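Local coordinates for protein Thf1 (Thermosynechococcus elongatus, PDB 5MJR) that may take part in photosynthetic membrane biogenesis and associates with the FtsH protease complex that works in photosystem II repair in cyanobacteria, at residues Asp128-Ser132 with Gly133-Ala137; Gln119-Pro122 with Leu123-Leu127. One frame throughout, in Å; residues are numbered along the deposited sequence.

Contact 1 of 2, residues Asp128-Ser132 with Gly133-Ala137; sequences DELNS and GQPSA
E129 reaches forward from the last turn of helix 123-131 and takes hold of S136 in the chain that has just left the helix. One carboxylate oxygen does the work. OE2 accepts the backbone N-H of S136 (N to OE2 2.8 Å) on its anti side and S136 OG at 2.5 Å on its syn side, so a single oxygen is gripped twice by one residue. The two bonds limit rotation of the carboxylate, and a water joins its other oxygen, OE1, to S136 OG. The side chain gets there because CG lies anti to the backbone N (chi1 -167°) and the chain then runs extended past P135, whose CA lies 3.9 Å from E129 CG. Farther round the ring, P135 CG meets L130 CD2 at 4.3 Å, a looser apolar touch.

The turn itself closes at G133, which leaves helical geometry with positive phi (87°); its N donates to L130 O at 3.0 Å. S132 OG links helix and exit: it donates to E129 O at 2.6 Å, in the carbonyl plane on a lone pair, and accepts the N-H of Q134 (N to OG 3.1 Å).

The exposed S132-Q134 end is the looser, solvent side: here a second water carries Q134 NE2 to S132 O.

The whole turn sits at the protein surface, where the chain sets off from helix 123-131 toward helix 150-162; Y118 hydrogen-bonds S136 OG, E129 packs on L139, and L130 faces V181 and I182 in the loop between helices 171-178 and 186-198.

Contact 2 of 2, residues Gln119-Pro122 with Leu123-Leu127; sequences QGRP and LSQIL
P122 takes the N-cap position of helix 123-131, and Q125, three residues on, folds back against the CG-CD side of its ring. The proline offers no side-chain acceptor to the first turn. Its backbone O accepts the N-H of Q125, with P122 O 3.2 Å from Q125 N, a bent bond (136° at the hydrogen).

The side chains make up most of the remaining contact. Q125 CG lies beside the backbone N and anti to the carbonyl carbon (chi1 -75°), which sends the extended chain back toward the helix start. The two side chains cross obliquely, with Q125 OE1 3.2 Å from P122 CD. S124 OG touches the ring as well, at P122 CG.

R121 is the third large contributor, and it uses its aliphatic part. CB and CG lie against the amide oxygen of Q125, the side chains crossing at about a right angle, and R121 CD touches I126 CD1 at 4.1 Å. The guanidinium runs on past the helix: NH2 bonds to Q117 O, its strongest polar partner. Toward the protein interior, L123 is buried against T174 and Q177 of helix 171-178, and I126 meets Y118, L139 and L163, so this end of the helix has one face in the fold while P122, S124 and Q125 stay on the exposed side.

One water bridges the far end of the arginine to the helix: it lies at the edge of the guanidinium, in its plane, accepting from R121 NH1 at 3.0 Å and donating a weak bond to Q125 O.

Both contacts belong to helix 123-131: contact 2 is the entry and contact 1 the exit, with centres about 12 Å apart on the same side of the chain's centre. Contact 1 is a surface turn with one buried residue, L130; contact 2 is partly buried, its L123 and I126 turned into the fold. Their chemistry differs accordingly. Each has one backbone-to-backbone hydrogen bond across it; the exit adds direct bonds to a carboxylate and a serine hydroxyl, the entry mainly ring and aliphatic touches. The two contacts meet where E129 OE1 lies 3.6 Å from R121 NH1, too long for more than a weak charge attraction.

Contact 1 of 2, residues Asp128-Ser132 with Gly133-Ala137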
loop_
_atom_site.group_PDB
_atom_site.type_symbol
_atom_site.label_atom_id
_atom_site.label_comp_id
_atom_site.label_asym_id
_atom_site.label_seq_id
_atom_site.Cartn_x
_atom_site.Cartn_y
_atom_site.Cartn_z
ATOM N N ASP A 128 -11.896 5.308 19.245
ATOM C CA ASP A 128 -13.213 5.812 19.548
ATOM C C ASP A 128 -14.072 5.940 18.247
ATOM O O ASP A 128 -15.240 5.582 18.198
ATOM C CB ASP A 128 -13.139 7.166 20.205
ATOM C CG ASP A 128 -12.715 7.107 21.662
ATOM O OD1 ASP A 128 -12.758 5.966 22.233
ATOM O OD2 ASP A 128 -12.396 8.200 22.229
ATOM N N GLU A 129 -13.433 6.409 17.149
ATOM C CA GLU A 129 -14.136 6.548 15.879
ATOM C C GLU A 129 -14.510 5.180 15.304
ATOM O O GLU A 129 -15.648 4.955 14.857
ATOM C CB GLU A 129 -13.291 7.367 14.942
ATOM C CG GLU A 129 -14.073 7.780 13.779
ATOM C CD GLU A 129 -13.409 8.811 12.809
ATOM O OE1 GLU A 129 -12.426 9.539 13.159
ATOM O OE2 GLU A 129 -13.980 8.950 11.722
ATOM N N LEU A 130 -13.602 4.215 15.372
ATOM C CA LEU A 130 -13.932 2.841 14.952
ATOM C C LEU A 130 -15.099 2.276 15.804
ATOM O O LEU A 130 -16.047 1.677 15.273
ATOM C CB LEU A 130 -12.749 1.961 14.970
ATOM C CG LEU A 130 -11.651 2.279 13.929
ATOM C CD1 LEU A 130 -10.340 1.593 14.279
ATOM C CD2 LEU A 130 -12.085 1.888 12.548
ATOM N N ASN A 131 -14.979 2.475 17.118
ATOM C CA ASN A 131 -15.957 1.870 18.018
ATOM C C ASN A 131 -17.365 2.541 17.893
ATOM O O ASN A 131 -18.336 2.017 18.420
ATOM C CB ASN A 131 -15.387 1.932 19.420
ATOM C CG ASN A 131 -14.336 0.888 19.615
ATOM O OD1 ASN A 131 -14.378 -0.185 18.990
ATOM N ND2 ASN A 131 -13.447 1.144 20.524
ATOM N N SER A 132 -17.462 3.716 17.348
ATOM C CA SER A 132 -18.751 4.423 17.098
ATOM C C SER A 132 -19.559 3.655 16.082
ATOM O O SER A 132 -20.773 3.917 15.954
ATOM C CB SER A 132 -18.420 5.849 16.510
ATOM O OG SER A 132 -18.126 5.778 14.961
ATOM N N GLY A 133 -18.870 2.789 15.276
ATOM C CA GLY A 133 -19.546 1.985 14.285
ATOM C C GLY A 133 -19.733 2.662 12.929
ATOM O O GLY A 133 -20.188 1.968 11.960
ATOM N N GLN A 134 -19.469 3.970 12.885
ATOM C CA GLN A 134 -19.635 4.764 11.613
ATOM C C GLN A 134 -18.418 5.637 11.355
ATOM O O GLN A 134 -18.512 6.851 11.287
ATOM C CB GLN A 134 -20.927 5.610 11.658
ATOM C CG GLN A 134 -22.207 4.730 11.652
ATOM C CD GLN A 134 -23.431 5.572 11.857
ATOM O OE1 GLN A 134 -23.728 6.436 11.030
ATOM N NE2 GLN A 134 -24.094 5.423 12.926
ATOM N N PRO A 135 -17.249 4.992 11.212
ATOM C CA PRO A 135 -16.037 5.789 11.017
ATOM C C PRO A 135 -16.100 6.527 9.700
ATOM O O PRO A 135 -16.658 5.970 8.710
ATOM C CB PRO A 135 -14.920 4.766 10.997
ATOM C CG PRO A 135 -15.622 3.455 10.671
ATOM C CD PRO A 135 -16.994 3.576 11.243
ATOM N N SER A 136 -15.429 7.683 9.715
ATOM C CA SER A 136 -15.205 8.428 8.503
ATOM C C SER A 136 -14.349 7.686 7.449
ATOM O O SER A 136 -13.646 6.776 7.828
ATOM C CB SER A 136 -14.470 9.790 8.935
ATOM O OG SER A 136 -13.061 9.582 9.437
ATOM N N ALA A 137 -14.449 8.118 6.198
ATOM C CA ALA A 137 -13.540 7.626 5.138
ATOM C C ALA A 137 -12.295 8.526 5.145
ATOM O O ALA A 137 -12.392 9.737 5.249
ATOM C CB ALA A 137 -14.209 7.666 3.775
HETATM O O HOH W 1 -12.218 11.794 11.586
HETATM O O HOH W 2 -23.113 3.266 14.713
#

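Contact 2 of 2, residues Gln119-Pro122 with Leu123-Leu127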
loop_
_atom_site.group_PDB
_atom_site.type_symbol
_atom_site.label_atom_id
_atom_site.label_comp_id
_atom_site.label_asym_id
_atom_site.label_seq_id
_atom_site.Cartn_x
_atom_site.Cartn_y
_atom_site.Cartn_z
ATOM N N GLN A 119 -3.572 13.158 10.705
ATOM C CA GLN A 119 -2.300 13.544 11.247
ATOM C C GLN A 119 -2.338 14.038 12.706
ATOM O O GLN A 119 -3.213 14.868 13.034
ATOM C CB GLN A 119 -1.740 14.668 10.362
ATOM C CG GLN A 119 -0.234 14.646 10.183
ATOM C CD GLN A 119 0.183 15.415 8.900
ATOM O OE1 GLN A 119 0.070 16.625 8.943
ATOM N NE2 GLN A 119 0.521 14.713 7.733
ATOM N N GLY A 120 -1.463 13.426 13.553
ATOM C CA GLY A 120 -1.240 13.850 14.975
ATOM C C GLY A 120 -2.026 13.164 16.068
ATOM O O GLY A 120 -1.545 13.098 17.244
ATOM N N ARG A 121 -3.109 12.531 15.653
ATOM C CA ARG A 121 -4.059 11.943 16.600
ATOM C C ARG A 121 -3.500 10.823 17.355
ATOM O O ARG A 121 -2.662 10.016 16.836
ATOM C CB ARG A 121 -5.351 11.521 15.913
ATOM C CG ARG A 121 -6.070 12.617 15.202
ATOM C CD ARG A 121 -7.386 12.108 14.608
ATOM N NE ARG A 121 -7.793 13.009 13.529
ATOM C CZ ARG A 121 -8.932 12.975 12.869
ATOM N NH1 ARG A 121 -9.940 12.175 13.181
ATOM N NH2 ARG A 121 -9.027 13.775 11.787
ATOM N N PRO A 122 -3.932 10.761 18.675
ATOM C CA PRO A 122 -3.542 9.628 19.415
ATOM C C PRO A 122 -4.374 8.458 18.999
ATOM O O PRO A 122 -5.461 8.628 18.504
ATOM C CB PRO A 122 -3.823 10.069 20.907
ATOM C CG PRO A 122 -5.081 10.908 20.711
ATOM C CD PRO A 122 -4.677 11.711 19.496
ATOM N N LEU A 123 -3.774 7.257 19.193
ATOM C CA LEU A 123 -4.507 6.093 18.842
ATOM C C LEU A 123 -5.976 6.027 19.542
ATOM O O LEU A 123 -6.940 5.534 18.905
ATOM C CB LEU A 123 -3.765 4.826 19.264
ATOM C CG LEU A 123 -4.207 3.516 18.767
ATOM C CD1 LEU A 123 -4.278 3.428 17.287
ATOM C CD2 LEU A 123 -3.390 2.435 19.440
ATOM N N SER A 124 -6.104 6.577 20.786
ATOM C CA SER A 124 -7.385 6.499 21.475
ATOM C C SER A 124 -8.526 7.140 20.656
ATOM O O SER A 124 -9.672 6.645 20.674
ATOM C CB SER A 124 -7.282 7.233 22.818
ATOM O OG SER A 124 -6.891 8.553 22.701
ATOM N N GLN A 125 -8.251 8.241 19.956
ATOM C CA GLN A 125 -9.287 8.903 19.160
ATOM C C GLN A 125 -9.683 8.082 17.915
ATOM O O GLN A 125 -10.873 8.068 17.559
ATOM C CB GLN A 125 -8.820 10.322 18.700
ATOM C CG GLN A 125 -8.838 11.326 19.784
ATOM C CD GLN A 125 -8.232 12.667 19.384
ATOM O OE1 GLN A 125 -7.451 12.790 18.361
ATOM N NE2 GLN A 125 -8.570 13.687 20.187
ATOM N N ILE A 126 -8.721 7.404 17.320
ATOM C CA ILE A 126 -8.975 6.476 16.212
ATOM C C ILE A 126 -9.858 5.319 16.702
ATOM O O ILE A 126 -10.833 4.896 16.015
ATOM C CB ILE A 126 -7.633 5.990 15.659
ATOM C CG1 ILE A 126 -6.807 7.167 15.069
ATOM C CG2 ILE A 126 -7.853 4.936 14.590
ATOM C CD1 ILE A 126 -7.493 8.006 14.051
ATOM N N LEU A 127 -9.525 4.738 17.846
ATOM C CA LEU A 127 -10.291 3.623 18.402
ATOM C C LEU A 127 -11.745 4.110 18.696
ATOM O O LEU A 127 -12.668 3.392 18.415
ATOM C CB LEU A 127 -9.620 3.098 19.637
ATOM C CG LEU A 127 -8.228 2.489 19.497
ATOM C CD1 LEU A 127 -7.518 2.138 20.808
ATOM C CD2 LEU A 127 -8.259 1.222 18.652
HETATM O O HOH W 3 -10.543 9.966 15.101
#